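Local coordinates for protein toll-like receptor 6, Variable lymphocyte receptor B (Mus musculus, PDB 3A79) that recognises diacylated lipopeptides such as Pam2CSK4 as a heterodimer with Toll-like receptor 2, probably to trigger innate immune signalling, at residues Ser154-Phe158 and Leu176-Tyr181; Thr197-Phe203 and Gly221-Asn227; Phe297-Thr302 and Ser326-Asn332; Cys348-Ser354 and Cys373-Arg378. The contacts are given in a common frame with arbitrary orientation. Numbering follows the deposited sequence.

All four contacts lie in the Toll-like receptor 6 part of this fusion chain and join successive turns of one leucine-rich-repeat solenoid, in order along the sequence. Interactions 1 and 2 share the long parallel sheet: strands 171-178 and 198-203 are neighbours in it, the centres are 14 Å apart, and L178 N lies 2.8 Å from V202 O, a probable hydrogen bond. Interactions 3 and 4, with centres 12 Å apart, join segments outside the strands and touch where E330 CG meets P350 CG at 3.7 Å. Between the pairs, interactions 2 and 3 stay about 15 Å apart at their nearest atoms. Strand pairing and packing beyond the strands thus both build the curved ectodomain.

Interaction 1: Ser154-Phe158 and Leu176-Tyr181; sequences SAAKF and LDLVSY
S154 closes strand 150-154 and pairs in parallel with D177 of strand 171-178, CA to CA 4.9 Å. Beyond this bridge A155, K157 and F158 are extended and A156 (phi/psi -116/-12) breaks the run, while L178-S180 turn so that Y181 CA arrives 4.2 Å from A156 CA. D177, with chi1 at 86° (p), accepts V179 N at OD2 (3.3 Å), an Asx turn that bends the chain off the strand; its OD1 and S154 OG take backbone amides, F130 N and N131 N, from the turn after strand 125-127. F158, chi1 m, turns its ring toward the second segment: CE1 lies 3.5 Å from L178 CD1, CE2 is 4.0 Å from L176 CD1, and Y181 CD1 approaches the ring edge, 4.2 Å from CE1. This is the step from strand to convex loop in adjacent leucine-rich repeats. No hydrogen bond joins the segments themselves, though D177 bonds L153 in the ladder; beyond the strand end the contact is mainly apolar, and S154 and D177 find polar partners in that earlier turn.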
loop_
_atom_site.group_PDB
_atom_site.type_symbol
_atom_site.label_atom_id
_atom_site.label_comp_id
_atom_site.label_asym_id
_atom_site.label_seq_id
_atom_site.Cartn_x
_atom_site.Cartn_y
_atom_site.Cartn_z
ATOM N N SER B 154 20.915 30.954 -28.107
ATOM C CA SER B 154 22.008 30.351 -27.357
ATOM C C SER B 154 23.314 31.046 -27.678
ATOM O O SER B 154 23.508 31.572 -28.774
ATOM C CB SER B 154 22.145 28.869 -27.668
ATOM O OG SER B 154 22.861 28.656 -28.860
ATOM N N ALA B 155 24.219 31.028 -26.714
ATOM C CA ALA B 155 25.480 31.715 -26.874
ATOM C C ALA B 155 26.453 31.286 -25.790
ATOM O O ALA B 155 26.076 30.594 -24.849
ATOM C CB ALA B 155 25.251 33.203 -26.825
ATOM N N ALA B 156 27.705 31.706 -25.938
ATOM C CA ALA B 156 28.761 31.396 -24.983
ATOM C C ALA B 156 29.303 32.666 -24.296
ATOM O O ALA B 156 30.038 32.595 -23.301
ATOM C CB ALA B 156 29.876 30.639 -25.681
ATOM N N LYS B 157 28.925 33.823 -24.830
ATOM C CA LYS B 157 29.349 35.105 -24.287
ATOM C C LYS B 157 28.155 36.035 -24.203
ATOM O O LYS B 157 27.323 36.052 -25.104
ATOM C CB LYS B 157 30.368 35.769 -25.210
ATOM C CG LYS B 157 31.708 35.091 -25.367
ATOM C CD LYS B 157 32.620 36.044 -26.132
ATOM C CE LYS B 157 33.716 35.339 -26.914
ATOM N NZ LYS B 157 34.476 36.332 -27.733
ATOM N N PHE B 158 28.095 36.851 -23.156
ATOM C CA PHE B 158 27.026 37.841 -23.044
ATOM C C PHE B 158 27.494 39.269 -22.704
ATOM O O PHE B 158 28.286 39.472 -21.782
ATOM C CB PHE B 158 25.964 37.343 -22.058
ATOM C CG PHE B 158 25.405 36.001 -22.421
ATOM C CD1 PHE B 158 25.923 34.843 -21.863
ATOM C CD2 PHE B 158 24.381 35.890 -23.352
ATOM C CE1 PHE B 158 25.414 33.596 -22.215
ATOM C CE2 PHE B 158 23.872 34.650 -23.705
ATOM C CZ PHE B 158 24.390 33.505 -23.136
ATOM N N LEU B 176 16.560 30.676 -23.644
ATOM C CA LEU B 176 17.984 30.980 -23.723
ATOM C C LEU B 176 18.818 29.900 -23.051
ATOM O O LEU B 176 18.563 29.528 -21.904
ATOM C CB LEU B 176 18.239 32.313 -23.047
ATOM C CG LEU B 176 19.644 32.882 -22.970
ATOM C CD1 LEU B 176 20.357 32.788 -24.312
ATOM C CD2 LEU B 176 19.511 34.328 -22.513
ATOM N N ASP B 177 19.812 29.383 -23.758
ATOM C CA ASP B 177 20.596 28.308 -23.179
ATOM C C ASP B 177 22.082 28.606 -23.093
ATOM O O ASP B 177 22.712 29.094 -24.036
ATOM C CB ASP B 177 20.387 27.009 -23.925
ATOM C CG ASP B 177 21.293 26.886 -25.110
ATOM O OD1 ASP B 177 20.887 27.345 -26.186
ATOM O OD2 ASP B 177 22.402 26.330 -24.975
ATOM N N LEU B 178 22.624 28.258 -21.939
ATOM C CA LEU B 178 23.985 28.547 -21.564
ATOM C C LEU B 178 24.721 27.221 -21.490
ATOM O O LEU B 178 25.550 27.001 -20.606
ATOM C CB LEU B 178 23.982 29.169 -20.172
ATOM C CG LEU B 178 23.324 30.499 -19.776
ATOM C CD1 LEU B 178 24.398 31.524 -19.527
ATOM C CD2 LEU B 178 22.270 31.005 -20.757
ATOM N N VAL B 179 24.385 26.304 -22.383
ATOM C CA VAL B 179 25.091 25.036 -22.413
ATOM C C VAL B 179 26.510 25.312 -22.900
ATOM O O VAL B 179 27.481 24.787 -22.352
ATOM C CB VAL B 179 24.399 24.013 -23.328
ATOM C CG1 VAL B 179 25.091 22.686 -23.229
ATOM C CG2 VAL B 179 22.957 23.856 -22.932
ATOM N N SER B 180 26.615 26.170 -23.912
ATOM C CA SER B 180 27.895 26.499 -24.528
ATOM C C SER B 180 28.794 27.366 -23.638
ATOM O O SER B 180 29.933 27.651 -23.995
ATOM C CB SER B 180 27.658 27.213 -25.864
ATOM O OG SER B 180 27.460 26.297 -26.920
ATOM N N TYR B 181 28.283 27.767 -22.477
ATOM C CA TYR B 181 28.909 28.808 -21.655
ATOM C C TYR B 181 29.904 28.319 -20.602
ATOM O O TYR B 181 29.598 27.454 -19.792
ATOM C CB TYR B 181 27.827 29.655 -20.976
ATOM C CG TYR B 181 28.312 30.474 -19.804
ATOM C CD1 TYR B 181 28.533 31.840 -19.937
ATOM C CD2 TYR B 181 28.542 29.888 -18.562
ATOM C CE1 TYR B 181 28.969 32.601 -18.866
ATOM C CE2 TYR B 181 28.988 30.642 -17.484
ATOM C CZ TYR B 181 29.199 31.999 -17.644
ATOM O OH TYR B 181 29.639 32.763 -16.587
#

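Interaction 2: Thr197-Phe203 and Gly221-Asn227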
loop_
_atom_site.group_PDB
_atom_site.type_symbol
_atom_site.label_atom_id
_atom_site.label_comp_id
_atom_site.label_asym_id
_atom_site.label_seq_id
_atom_site.Cartn_x
_atom_site.Cartn_y
_atom_site.Cartn_z
ATOM N N THR B 197 6.954 37.770 -21.066
ATOM C CA THR B 197 6.112 37.031 -20.135
ATOM C C THR B 197 6.916 35.897 -19.464
ATOM O O THR B 197 7.010 35.820 -18.231
ATOM C CB THR B 197 4.855 36.467 -20.810
ATOM O OG1 THR B 197 4.048 37.550 -21.282
ATOM C CG2 THR B 197 4.050 35.634 -19.811
ATOM N N VAL B 198 7.516 35.031 -20.271
ATOM C CA VAL B 198 8.298 33.934 -19.724
ATOM C C VAL B 198 9.775 34.057 -20.079
ATOM O O VAL B 198 10.125 34.407 -21.202
ATOM C CB VAL B 198 7.756 32.575 -20.215
ATOM C CG1 VAL B 198 8.595 31.433 -19.685
ATOM C CG2 VAL B 198 6.303 32.405 -19.799
ATOM N N LEU B 199 10.642 33.794 -19.107
ATOM C CA LEU B 199 12.061 33.634 -19.393
ATOM C C LEU B 199 12.500 32.244 -18.987
ATOM O O LEU B 199 12.467 31.906 -17.808
ATOM C CB LEU B 199 12.907 34.659 -18.648
ATOM C CG LEU B 199 14.403 34.480 -18.912
ATOM C CD1 LEU B 199 14.683 34.453 -20.399
ATOM C CD2 LEU B 199 15.172 35.583 -18.267
ATOM N N HIS B 200 12.907 31.442 -19.964
ATOM C CA HIS B 200 13.351 30.078 -19.703
ATOM C C HIS B 200 14.840 29.952 -19.984
ATOM O O HIS B 200 15.306 30.208 -21.104
ATOM C CB HIS B 200 12.578 29.085 -20.570
ATOM C CG HIS B 200 12.806 27.651 -20.201
ATOM N ND1 HIS B 200 13.843 27.245 -19.388
ATOM C CD2 HIS B 200 12.144 26.524 -20.555
ATOM C CE1 HIS B 200 13.800 25.933 -19.240
ATOM N NE2 HIS B 200 12.777 25.472 -19.938
ATOM N N LEU B 201 15.580 29.552 -18.957
ATOM C CA LEU B 201 17.022 29.422 -19.064
ATOM C C LEU B 201 17.443 27.966 -18.880
ATOM O O LEU B 201 17.065 27.318 -17.906
ATOM C CB LEU B 201 17.705 30.318 -18.028
ATOM C CG LEU B 201 17.289 31.782 -18.115
ATOM C CD1 LEU B 201 17.699 32.540 -16.872
ATOM C CD2 LEU B 201 17.888 32.406 -19.357
ATOM N N VAL B 202 18.217 27.452 -19.827
ATOM C CA VAL B 202 18.696 26.077 -19.744
ATOM C C VAL B 202 20.218 26.080 -19.623
ATOM O O VAL B 202 20.901 26.769 -20.383
ATOM C CB VAL B 202 18.259 25.235 -20.984
ATOM C CG1 VAL B 202 18.474 23.769 -20.726
ATOM C CG2 VAL B 202 16.804 25.503 -21.338
ATOM N N PHE B 203 20.746 25.310 -18.675
ATOM C CA PHE B 203 22.186 25.268 -18.433
ATOM C C PHE B 203 22.804 23.944 -18.851
ATOM O O PHE B 203 22.098 23.004 -19.215
ATOM C CB PHE B 203 22.467 25.532 -16.959
ATOM C CG PHE B 203 21.836 26.791 -16.451
ATOM C CD1 PHE B 203 20.658 26.748 -15.723
ATOM C CD2 PHE B 203 22.406 28.025 -16.728
ATOM C CE1 PHE B 203 20.065 27.906 -15.263
ATOM C CE2 PHE B 203 21.819 29.187 -16.273
ATOM C CZ PHE B 203 20.641 29.125 -15.539
ATOM N N GLY B 221 6.987 37.577 -15.993
ATOM C CA GLY B 221 5.855 36.901 -15.403
ATOM C C GLY B 221 6.281 35.587 -14.791
ATOM O O GLY B 221 5.795 35.180 -13.735
ATOM N N HIS B 222 7.211 34.924 -15.464
ATOM C CA HIS B 222 7.618 33.589 -15.081
ATOM C C HIS B 222 9.081 33.413 -15.436
ATOM O O HIS B 222 9.478 33.533 -16.595
ATOM C CB HIS B 222 6.751 32.563 -15.815
ATOM C CG HIS B 222 6.908 31.157 -15.325
ATOM N ND1 HIS B 222 6.993 30.836 -13.988
ATOM C CD2 HIS B 222 6.963 29.981 -15.996
ATOM C CE1 HIS B 222 7.111 29.527 -13.856
ATOM N NE2 HIS B 222 7.097 28.985 -15.060
ATOM N N LEU B 223 9.890 33.173 -14.416
ATOM C CA LEU B 223 11.276 32.818 -14.628
ATOM C C LEU B 223 11.334 31.317 -14.552
ATOM O O LEU B 223 10.673 30.716 -13.711
ATOM C CB LEU B 223 12.157 33.406 -13.536
ATOM C CG LEU B 223 13.588 32.892 -13.602
ATOM C CD1 LEU B 223 14.283 33.454 -14.841
ATOM C CD2 LEU B 223 14.303 33.290 -12.349
ATOM N N GLN B 224 12.116 30.697 -15.421
ATOM C CA GLN B 224 12.237 29.252 -15.361
ATOM C C GLN B 224 13.631 28.737 -15.682
ATOM O O GLN B 224 14.166 28.998 -16.762
ATOM C CB GLN B 224 11.219 28.612 -16.278
ATOM C CG GLN B 224 10.971 27.187 -15.917
ATOM C CD GLN B 224 10.415 26.422 -17.068
ATOM O OE1 GLN B 224 9.663 26.978 -17.875
ATOM N NE2 GLN B 224 10.795 25.141 -17.176
ATOM N N LEU B 225 14.207 28.003 -14.731
ATOM C CA LEU B 225 15.575 27.513 -14.859
ATOM C C LEU B 225 15.577 26.001 -14.923
ATOM O O LEU B 225 14.866 25.353 -14.159
ATOM C CB LEU B 225 16.449 27.937 -13.670
ATOM C CG LEU B 225 16.341 29.279 -12.950
ATOM C CD1 LEU B 225 17.591 29.472 -12.126
ATOM C CD2 LEU B 225 16.160 30.431 -13.908
ATOM N N SER B 226 16.411 25.450 -15.803
ATOM C CA SER B 226 16.508 24.008 -15.998
ATOM C C SER B 226 17.952 23.504 -15.946
ATOM O O SER B 226 18.854 24.135 -16.488
ATOM C CB SER B 226 15.874 23.625 -17.329
ATOM O OG SER B 226 14.510 24.019 -17.372
ATOM N N ASN B 227 18.149 22.354 -15.301
ATOM C CA ASN B 227 19.472 21.756 -15.116
ATOM C C ASN B 227 20.297 22.501 -14.064
ATOM O O ASN B 227 21.274 23.183 -14.377
ATOM C CB ASN B 227 20.245 21.672 -16.437
ATOM C CG ASN B 227 19.511 20.867 -17.518
ATOM O OD1 ASN B 227 18.510 20.192 -17.259
ATOM N ND2 ASN B 227 20.024 20.942 -18.742
#
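Leucines form the apolar centre: L199 CD2 and L201 CD1 each lie 4.1 Å from L223 CD1, L201 CD1 is 3.9 Å from L225 CD2, and F203 CE1 meets L225 CB at 4.0 Å. This face looks into the solenoid, where helix 235-246 packs on it through F241, L242 and L245. The strands carrying these side chains, 198-203 and 222-227, run parallel, axes 4.7 Å apart at 13°, in register from V198-H222 to V202-S226. The ladder includes L199 N to H222 O (2.8 Å), Q224 N to L199 O (2.7 Å), L201 N to Q224 O (2.7 Å) and S226 N to L201 O (2.9 Å). On the opposite face stand V198, H200, V202, H222, Q224 and S226; Q224 NE2 lies over the H200 ring, 3.4 Å from H200 NE2, at too poor an angle for a hydrogen bond. At the ends, T197 O accepts both G221 N (2.8 Å) and H222 N (2.9 Å), and N227 ND2 reaches F203 O (3.0 Å). In this leucine-rich-repeat parallel sheet, backbone bonds set the repeat spacing and leucines seal the interior.

Interaction 3: Phe297-Thr302 and Ser326-Asn332; sequences FTYSET and SVFAEMN
Y299 (chi1 m) lays its ring across M331, whose CG sits over one face 4.0 Å from the ring centroid, a CH-pi contact 25° off the normal. M331 SD follows obliquely at 5.3 Å from the same centroid, a Met-aromatic contact. The phenol reaches farther: Y299 OH donates to V327 O at 2.5 Å. F297 (chi1 p) stands beside it with V327 CG2 over its ring, 4.0 Å from the centroid and 3.6 Å from F297 CE2. The backbones are unlike. F297-T302 is an extended, irregular loop, whereas S326-A329 is the last turn of helix 321-329, kinked, since V327 N and F328 N lack bonds to the preceding turn; E330 is the first residue to leave helical phi/psi, its N still bonded to S326 O (2.9 Å), and M331 N bonds F328 O (3.0 Å). In register, F297 CA and V327 CA are 7.6 Å apart, Y299 CA and M331 CA 6.3 Å. N332, chi1 p, closes the far end with a weak bond from ND2 to S300 O (3.3 Å), while its OD1 accepts from the W274 indole. Helix 263-273 of an earlier repeat also receives F297, through V267 and Q271, and W274 just beyond it meets the Y299 ring. F328 points away from the loop and packs on strands 306-314 and 335-339, so the contact joins consecutive convex elements of the solenoid outside its parallel sheet.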
loop_
_atom_site.group_PDB
_atom_site.type_symbol
_atom_site.label_atom_id
_atom_site.label_comp_id
_atom_site.label_asym_id
_atom_site.label_seq_id
_atom_site.Cartn_x
_atom_site.Cartn_y
_atom_site.Cartn_z
ATOM N N PHE B 297 16.093 28.138 9.828
ATOM C CA PHE B 297 15.125 28.803 8.970
ATOM C C PHE B 297 14.025 29.455 9.799
ATOM O O PHE B 297 13.628 28.933 10.840
ATOM C CB PHE B 297 14.520 27.822 7.960
ATOM C CG PHE B 297 13.738 26.708 8.591
ATOM C CD1 PHE B 297 12.356 26.779 8.681
ATOM C CD2 PHE B 297 14.389 25.590 9.106
ATOM C CE1 PHE B 297 11.635 25.750 9.273
ATOM C CE2 PHE B 297 13.685 24.566 9.696
ATOM C CZ PHE B 297 12.303 24.641 9.779
ATOM N N THR B 298 13.562 30.610 9.338
ATOM C CA THR B 298 12.366 31.245 9.870
ATOM C C THR B 298 11.538 31.734 8.696
ATOM O O THR B 298 12.070 32.317 7.751
ATOM C CB THR B 298 12.675 32.447 10.822
ATOM O OG1 THR B 298 13.948 33.032 10.503
ATOM C CG2 THR B 298 12.669 32.000 12.285
ATOM N N TYR B 299 10.236 31.487 8.751
ATOM C CA TYR B 299 9.332 31.987 7.727
ATOM C C TYR B 299 8.611 33.246 8.171
ATOM O O TYR B 299 7.740 33.202 9.042
ATOM C CB TYR B 299 8.322 30.921 7.367
ATOM C CG TYR B 299 8.971 29.728 6.756
ATOM C CD1 TYR B 299 9.003 28.517 7.424
ATOM C CD2 TYR B 299 9.589 29.821 5.522
ATOM C CE1 TYR B 299 9.604 27.429 6.872
ATOM C CE2 TYR B 299 10.193 28.737 4.959
ATOM C CZ TYR B 299 10.196 27.538 5.637
ATOM O OH TYR B 299 10.800 26.444 5.070
ATOM N N SER B 300 8.982 34.367 7.561
ATOM C CA SER B 300 8.362 35.643 7.867
ATOM C C SER B 300 7.380 35.978 6.769
ATOM O O SER B 300 7.295 35.263 5.776
ATOM C CB SER B 300 9.417 36.741 7.945
ATOM O OG SER B 300 10.595 36.272 8.571
ATOM N N GLU B 301 6.648 37.071 6.952
ATOM C CA GLU B 301 5.766 37.597 5.921
ATOM C C GLU B 301 6.367 37.339 4.549
ATOM O O GLU B 301 7.533 37.655 4.309
ATOM C CB GLU B 301 5.572 39.098 6.120
ATOM C CG GLU B 301 6.880 39.897 6.235
ATOM C CD GLU B 301 7.308 40.175 7.680
ATOM O OE1 GLU B 301 7.024 39.348 8.574
ATOM O OE2 GLU B 301 7.935 41.232 7.919
ATOM N N THR B 302 5.574 36.759 3.655
ATOM C CA THR B 302 6.060 36.418 2.321
ATOM C C THR B 302 5.008 36.685 1.255
ATOM O O THR B 302 3.820 36.718 1.547
ATOM C CB THR B 302 6.468 34.938 2.237
ATOM O OG1 THR B 302 6.779 34.597 0.879
ATOM C CG2 THR B 302 5.334 34.051 2.721
ATOM N N SER B 326 9.762 19.309 8.831
ATOM C CA SER B 326 9.364 20.539 9.507
ATOM C C SER B 326 9.587 21.766 8.609
ATOM O O SER B 326 8.798 22.711 8.621
ATOM C CB SER B 326 10.082 20.675 10.843
ATOM O OG SER B 326 11.477 20.697 10.625
ATOM N N VAL B 327 10.656 21.730 7.819
ATOM C CA VAL B 327 10.948 22.773 6.838
ATOM C C VAL B 327 9.748 23.113 5.949
ATOM O O VAL B 327 9.615 24.247 5.496
ATOM C CB VAL B 327 12.151 22.366 5.970
ATOM C CG1 VAL B 327 12.242 23.216 4.715
ATOM C CG2 VAL B 327 13.428 22.443 6.791
ATOM N N PHE B 328 8.878 22.133 5.701
ATOM C CA PHE B 328 7.630 22.369 4.970
ATOM C C PHE B 328 6.454 22.622 5.908
ATOM O O PHE B 328 5.621 23.476 5.647
ATOM C CB PHE B 328 7.277 21.185 4.067
ATOM C CG PHE B 328 8.321 20.860 3.059
ATOM C CD1 PHE B 328 9.165 19.779 3.247
ATOM C CD2 PHE B 328 8.465 21.633 1.923
ATOM C CE1 PHE B 328 10.139 19.477 2.318
ATOM C CE2 PHE B 328 9.439 21.333 0.991
ATOM C CZ PHE B 328 10.278 20.253 1.192
ATOM N N ALA B 329 6.370 21.860 6.990
ATOM C CA ALA B 329 5.197 21.931 7.847
ATOM C C ALA B 329 5.015 23.332 8.419
ATOM O O ALA B 329 3.897 23.856 8.462
ATOM C CB ALA B 329 5.290 20.902 8.947
ATOM N N GLU B 330 6.126 23.940 8.829
ATOM C CA GLU B 330 6.122 25.286 9.404
ATOM C C GLU B 330 6.092 26.414 8.362
ATOM O O GLU B 330 6.472 27.539 8.673
ATOM C CB GLU B 330 7.345 25.504 10.314
ATOM C CG GLU B 330 7.734 24.334 11.214
ATOM C CD GLU B 330 8.744 24.745 12.282
ATOM O OE1 GLU B 330 9.696 23.976 12.568
ATOM O OE2 GLU B 330 8.579 25.850 12.837
ATOM N N MET B 331 5.663 26.129 7.135
ATOM C CA MET B 331 5.587 27.170 6.104
ATOM C C MET B 331 4.303 27.963 6.246
ATOM O O MET B 331 3.248 27.398 6.552
ATOM C CB MET B 331 5.683 26.591 4.687
ATOM C CG MET B 331 7.074 26.128 4.292
ATOM S SD MET B 331 7.183 25.476 2.614
ATOM C CE MET B 331 8.955 25.615 2.394
ATOM N N ASN B 332 4.399 29.273 6.027
ATOM C CA ASN B 332 3.258 30.170 6.194
ATOM C C ASN B 332 2.665 30.651 4.876
ATOM O O ASN B 332 2.441 31.848 4.675
ATOM C CB ASN B 332 3.610 31.358 7.091
ATOM C CG ASN B 332 4.714 32.226 6.511
ATOM O OD1 ASN B 332 5.473 31.789 5.646
ATOM N ND2 ASN B 332 4.813 33.465 6.995
#

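Interaction 4: Cys348-Ser354 and Cys373-Arg378; sequences CPPSPSS and CSTLKR. With NAG (2-acetamido-2-deoxy-beta-D-glucopyranose), chain H.
Two loops of adjacent leucine-rich repeats, preceding strands 357-359 and 381-383, are cross-linked by a disulfide. C348 SG and C373 SG are bonded at 2.0 Å with chi3 80°, both chi1 t, and the CA atoms stand 5.9 Å apart. Neither segment forms helix or strand. P349 to P352 lead the first segment past T375, until P352 CA comes within 4.4 Å of T375 CA. Among hydrogen bonds, S353 N donates to T375 O at 3.2 Å, nearly linear (175°), and S353 OG adds a weak one to the same oxygen at 3.5 Å. Apolar packing sets P349 CG 3.7 Å from L376 CD2 and P349 CD 4.0 Å from C373 SG; C348 SG also meets T375 CG2 at 3.4 Å. The covalent link and backbone bond thus tie one repeat to the next. K377 and S374 neighbour a glycan attached to the protein, with S374 CB 3.4 Å from NAG O7. R378 extends along S354, placing NH1 3.6 Å from S354 CB, near the guanidinium plane.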
loop_
_atom_site.group_PDB
_atom_site.type_symbol
_atom_site.label_atom_id
_atom_site.label_comp_id
_atom_site.label_asym_id
_atom_site.label_seq_id
_atom_site.Cartn_x
_atom_site.Cartn_y
_atom_site.Cartn_z
ATOM N N CYS B 348 2.568 17.557 11.666
ATOM C CA CYS B 348 1.541 18.559 11.954
ATOM C C CYS B 348 2.200 19.921 12.295
ATOM O O CYS B 348 3.162 19.991 13.073
ATOM C CB CYS B 348 0.579 18.038 13.051
ATOM S SG CYS B 348 -0.648 19.184 13.761
ATOM N N PRO B 349 1.717 21.005 11.671
ATOM C CA PRO B 349 2.261 22.332 11.981
ATOM C C PRO B 349 2.328 22.575 13.501
ATOM O O PRO B 349 1.375 22.234 14.210
ATOM C CB PRO B 349 1.244 23.278 11.336
ATOM C CG PRO B 349 0.561 22.466 10.263
ATOM C CD PRO B 349 0.684 21.032 10.614
ATOM N N PRO B 350 3.430 23.172 13.996
ATOM C CA PRO B 350 3.627 23.350 15.443
ATOM C C PRO B 350 2.705 24.430 16.006
ATOM O O PRO B 350 2.307 24.374 17.175
ATOM C CB PRO B 350 5.095 23.806 15.560
ATOM C CG PRO B 350 5.641 23.820 14.165
ATOM C CD PRO B 350 4.477 23.854 13.223
ATOM N N SER B 351 2.396 25.412 15.162
ATOM C CA SER B 351 1.508 26.518 15.500
ATOM C C SER B 351 0.437 26.562 14.418
ATOM O O SER B 351 0.655 26.039 13.324
ATOM C CB SER B 351 2.288 27.843 15.531
ATOM O OG SER B 351 3.294 27.858 16.537
ATOM N N PRO B 352 -0.729 27.168 14.716
ATOM C CA PRO B 352 -1.809 27.297 13.728
ATOM C C PRO B 352 -1.283 27.783 12.384
ATOM O O PRO B 352 -0.765 28.896 12.320
ATOM C CB PRO B 352 -2.707 28.365 14.345
ATOM C CG PRO B 352 -2.539 28.172 15.801
ATOM C CD PRO B 352 -1.127 27.688 16.034
ATOM N N SER B 353 -1.400 26.973 11.335
ATOM C CA SER B 353 -0.889 27.387 10.034
ATOM C C SER B 353 -1.970 28.082 9.231
ATOM O O SER B 353 -3.068 28.328 9.727
ATOM C CB SER B 353 -0.319 26.211 9.244
ATOM O OG SER B 353 -1.363 25.456 8.665
ATOM N N SER B 354 -1.646 28.407 7.986
ATOM C CA SER B 354 -2.564 29.149 7.141
ATOM C C SER B 354 -2.796 28.367 5.869
ATOM O O SER B 354 -3.485 28.824 4.959
ATOM C CB SER B 354 -2.027 30.551 6.841
ATOM O OG SER B 354 -0.722 30.488 6.298
ATOM N N CYS B 373 -4.469 16.423 14.619
ATOM C CA CYS B 373 -3.802 17.678 14.315
ATOM C C CYS B 373 -4.805 18.818 14.368
ATOM O O CYS B 373 -5.746 18.877 13.571
ATOM C CB CYS B 373 -3.118 17.609 12.954
ATOM S SG CYS B 373 -2.240 19.110 12.499
ATOM N N SER B 374 -4.595 19.717 15.326
ATOM C CA SER B 374 -5.556 20.775 15.630
ATOM C C SER B 374 -5.067 22.115 15.110
ATOM O O SER B 374 -5.403 23.169 15.637
ATOM C CB SER B 374 -5.782 20.851 17.142
ATOM O OG SER B 374 -4.562 20.703 17.852
ATOM N N THR B 375 -4.292 22.067 14.044
ATOM C CA THR B 375 -3.494 23.205 13.657
ATOM C C THR B 375 -3.617 23.393 12.134
ATOM O O THR B 375 -2.812 24.062 11.486
ATOM C CB THR B 375 -2.054 22.954 14.143
ATOM O OG1 THR B 375 -1.510 24.144 14.713
ATOM C CG2 THR B 375 -1.169 22.418 13.038
ATOM N N LEU B 376 -4.659 22.779 11.580
ATOM C CA LEU B 376 -5.016 22.940 10.179
ATOM C C LEU B 376 -6.482 23.369 10.085
ATOM O O LEU B 376 -7.238 22.898 9.233
ATOM C CB LEU B 376 -4.777 21.636 9.411
ATOM C CG LEU B 376 -3.321 21.171 9.249
ATOM C CD1 LEU B 376 -3.270 19.737 8.764
ATOM C CD2 LEU B 376 -2.517 22.082 8.315
ATOM N N LYS B 377 -6.875 24.272 10.974
ATOM C CA LYS B 377 -8.260 24.708 11.046
ATOM C C LYS B 377 -8.634 25.651 9.908
ATOM O O LYS B 377 -9.791 26.027 9.766
ATOM C CB LYS B 377 -8.548 25.367 12.394
ATOM C CG LYS B 377 -8.670 24.407 13.565
ATOM C CD LYS B 377 -8.873 25.187 14.856
ATOM C CE LYS B 377 -8.885 24.291 16.079
ATOM N NZ LYS B 377 -10.147 23.527 16.174
ATOM N N ARG B 378 -7.660 26.042 9.095
ATOM C CA ARG B 378 -7.969 26.869 7.932
ATOM C C ARG B 378 -8.037 26.000 6.679
ATOM O O ARG B 378 -8.670 26.379 5.689
ATOM C CB ARG B 378 -6.973 28.035 7.770
ATOM C CG ARG B 378 -7.265 29.234 8.666
ATOM C CD ARG B 378 -6.121 30.251 8.637
ATOM N NE ARG B 378 -6.445 31.536 9.271
ATOM C CZ ARG B 378 -5.632 32.595 9.290
ATOM N NH1 ARG B 378 -4.433 32.538 8.712
ATOM N NH2 ARG B 378 -6.021 33.719 9.885
HETATM C C1 NAG H . -11.110 18.915 18.724
HETATM C C2 NAG H . -11.259 20.112 19.665
HETATM C C3 NAG H . -11.962 19.754 20.974
HETATM C C4 NAG H . -13.291 19.054 20.660
HETATM C C5 NAG H . -13.048 17.848 19.739
HETATM C C6 NAG H . -14.341 17.141 19.319
HETATM C C7 NAG H . -9.633 21.804 19.271
HETATM C C8 NAG H . -10.759 22.776 19.047
HETATM N N2 NAG H . -9.950 20.681 19.906
HETATM O O3 NAG H . -12.125 20.888 21.816
HETATM O O4 NAG H . -13.927 18.704 21.883
HETATM O O5 NAG H . -12.339 18.215 18.562
HETATM O O6 NAG H . -14.858 17.669 18.114
HETATM O O7 NAG H . -8.495 22.049 18.873
#